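Local coordinates for protein alcohol dehydrogenase IV (PDB 3IV7) that probably reduces maleylacetate with a nicotinamide cofactor, as expected for a maleylacetate reductase of the iron-containing alcohol dehydrogenase family, at residues P265-F270 and E353-S359. Residues are numbered along the deposited sequence.
Sequences PYVLAF and EDPAVLS
Ala269 packs at the apolar centre, its CB 3.9 Å from Pro355 CB, 4.2 Å from Leu358 CB and only 3.1 Å from Pro355 O. Residues 265-270 are helical and 355-358 form a short 3-10 turn; the two run in the same direction, CA atoms of Tyr266 and Pro355, Ala269 and Ser359, and Phe270 and Leu358 each pairing at 5.2 Å. So close an approach rests on the small Ala269 side chain meeting the turn. Pro265 CB lies 4.0 Å from Pro355 CG, while Leu358 (m, t) brings CD1 to 3.9 Å from Tyr266 CB, at the edge of the ring. Tyr266, chi1 m, reaches across past Pro355 toward the start of the turn, its CE1 3.9 Å from Pro355 CB, and its OH donates a short 2.5 Å hydrogen bond to Glu353 O just ahead of the turn; the Glu353 carboxylate turns away to a salt bridge with Arg344. Asp354 OD1 accepts from Ala356 N at 3.0 Å, an Asx turn that starts the 3-10 segment, and Leu358 N bonds Pro355 O at 2.9 Å. At the other end a water links Ala269 O (2.6 Å) to Ser359 OG (2.8 Å), and Arg335 bonds both Phe270 O and Leu358 O. The contact thus docks the C-terminal tail on helix 256-271 of the all-helical C-terminal domain, with Pro265 and Pro355 against helix 291-301 and Tyr266 and Leu358 against helix 339-351.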
loop_
_atom_site.group_PDB
_atom_site.type_symbol
_atom_site.label_atom_id
_atom_site.label_comp_id
_atom_site.label_asym_id
_atom_site.label_seq_id
_atom_site.Cartn_x
_atom_site.Cartn_y
_atom_site.Cartn_z
ATOM N N PRO A 265 -12.179 -20.931 -8.802
ATOM C CA PRO A 265 -11.254 -21.974 -9.268
ATOM C C PRO A 265 -11.285 -22.216 -10.767
ATOM O O PRO A 265 -10.279 -22.632 -11.345
ATOM C CB PRO A 265 -11.732 -23.206 -8.536
ATOM C CG PRO A 265 -13.220 -22.878 -8.175
ATOM C CD PRO A 265 -13.194 -21.461 -7.868
ATOM N N TYR A 266 -12.434 -21.981 -11.387
ATOM C CA TYR A 266 -12.590 -22.163 -12.844
ATOM C C TYR A 266 -11.860 -21.054 -13.622
ATOM O O TYR A 266 -11.197 -21.325 -14.628
ATOM C CB TYR A 266 -14.107 -22.274 -13.226
ATOM C CG TYR A 266 -14.707 -23.474 -12.561
ATOM C CD1 TYR A 266 -14.450 -24.754 -13.052
ATOM C CD2 TYR A 266 -15.356 -23.360 -11.354
ATOM C CE1 TYR A 266 -14.855 -25.857 -12.384
ATOM C CE2 TYR A 266 -15.801 -24.454 -10.691
ATOM C CZ TYR A 266 -15.539 -25.716 -11.203
ATOM O OH TYR A 266 -15.979 -26.839 -10.536
ATOM N N VAL A 267 -11.905 -19.829 -13.110
ATOM C CA VAL A 267 -11.159 -18.726 -13.753
ATOM C C VAL A 267 -9.673 -18.926 -13.524
ATOM O O VAL A 267 -8.872 -18.711 -14.427
ATOM C CB VAL A 267 -11.584 -17.387 -13.273
ATOM C CG1 VAL A 267 -10.736 -16.304 -13.948
ATOM C CG2 VAL A 267 -13.103 -17.172 -13.549
ATOM N N LEU A 268 -9.303 -19.409 -12.346
ATOM C CA LEU A 268 -7.895 -19.706 -12.092
ATOM C C LEU A 268 -7.404 -20.788 -13.044
ATOM O O LEU A 268 -6.370 -20.609 -13.721
ATOM C CB LEU A 268 -7.669 -20.139 -10.670
ATOM C CG LEU A 268 -6.220 -20.452 -10.314
ATOM C CD1 LEU A 268 -5.299 -19.241 -10.640
ATOM C CD2 LEU A 268 -6.150 -20.827 -8.859
ATOM N N ALA A 269 -8.125 -21.907 -13.096
ATOM C CA ALA A 269 -7.765 -23.023 -13.983
ATOM C C ALA A 269 -7.638 -22.566 -15.413
ATOM O O ALA A 269 -6.718 -22.962 -16.118
ATOM C CB ALA A 269 -8.805 -24.134 -13.887
ATOM N N PHE A 270 -8.571 -21.716 -15.830
ATOM C CA PHE A 270 -8.656 -21.211 -17.207
ATOM C C PHE A 270 -7.464 -20.317 -17.588
ATOM O O PHE A 270 -6.869 -20.499 -18.644
ATOM C CB PHE A 270 -9.965 -20.410 -17.359
ATOM C CG PHE A 270 -10.179 -19.810 -18.733
ATOM C CD1 PHE A 270 -10.760 -20.556 -19.746
ATOM C CD2 PHE A 270 -9.899 -18.475 -18.972
ATOM C CE1 PHE A 270 -10.978 -19.996 -21.008
ATOM C CE2 PHE A 270 -10.133 -17.900 -20.234
ATOM C CZ PHE A 270 -10.660 -18.660 -21.243
ATOM N N GLU A 353 -17.448 -29.361 -12.041
ATOM C CA GLU A 353 -16.484 -30.288 -12.608
ATOM C C GLU A 353 -15.136 -29.985 -12.044
ATOM O O GLU A 353 -14.907 -28.891 -11.509
ATOM C CB GLU A 353 -16.394 -30.133 -14.120
ATOM C CG GLU A 353 -17.592 -30.462 -14.846
ATOM C CD GLU A 353 -17.413 -30.262 -16.326
ATOM O OE1 GLU A 353 -16.463 -30.851 -16.906
ATOM O OE2 GLU A 353 -18.213 -29.521 -16.911
ATOM N N ASP A 354 -14.233 -30.945 -12.151
ATOM C CA ASP A 354 -12.842 -30.718 -11.771
ATOM C C ASP A 354 -12.382 -29.487 -12.546
ATOM O O ASP A 354 -12.485 -29.473 -13.764
ATOM C CB ASP A 354 -11.980 -31.957 -12.144
ATOM C CG ASP A 354 -10.535 -31.885 -11.577
ATOM O OD1 ASP A 354 -10.022 -30.765 -11.309
ATOM O OD2 ASP A 354 -9.924 -32.964 -11.403
ATOM N N PRO A 355 -11.928 -28.414 -11.838
ATOM C CA PRO A 355 -11.512 -27.209 -12.579
ATOM C C PRO A 355 -10.374 -27.489 -13.567
ATOM O O PRO A 355 -10.225 -26.770 -14.568
ATOM C CB PRO A 355 -11.032 -26.250 -11.482
ATOM C CG PRO A 355 -11.550 -26.780 -10.216
ATOM C CD PRO A 355 -11.797 -28.244 -10.382
ATOM N N ALA A 356 -9.613 -28.551 -13.304
ATOM C CA ALA A 356 -8.497 -28.943 -14.153
ATOM C C ALA A 356 -8.945 -29.237 -15.584
ATOM O O ALA A 356 -8.114 -29.236 -16.498
ATOM C CB ALA A 356 -7.792 -30.142 -13.564
ATOM N N VAL A 357 -10.259 -29.484 -15.785
ATOM C CA VAL A 357 -10.793 -29.680 -17.117
ATOM C C VAL A 357 -10.585 -28.442 -17.993
ATOM O O VAL A 357 -10.623 -28.541 -19.202
ATOM C CB VAL A 357 -12.324 -30.060 -17.130
ATOM C CG1 VAL A 357 -12.595 -31.274 -16.237
ATOM C CG2 VAL A 357 -13.207 -28.857 -16.736
ATOM N N LEU A 358 -10.382 -27.276 -17.383
ATOM C CA LEU A 358 -10.156 -26.048 -18.143
ATOM C C LEU A 358 -8.639 -25.678 -18.321
ATOM O O LEU A 358 -8.326 -24.669 -18.945
ATOM C CB LEU A 358 -10.894 -24.868 -17.468
ATOM C CG LEU A 358 -12.407 -24.993 -17.209
ATOM C CD1 LEU A 358 -12.898 -23.746 -16.603
ATOM C CD2 LEU A 358 -13.180 -25.277 -18.473
ATOM N N SER A 359 -7.725 -26.475 -17.760
ATOM C CA SER A 359 -6.274 -26.163 -17.825
ATOM C C SER A 359 -5.722 -26.369 -19.239
ATOM O O SER A 359 -5.570 -25.410 -20.000
ATOM C CB SER A 359 -5.481 -27.041 -16.846
ATOM O OG SER A 359 -5.919 -26.873 -15.514
HETATM O O HOH W 1 -4.781 -24.398 -15.076
#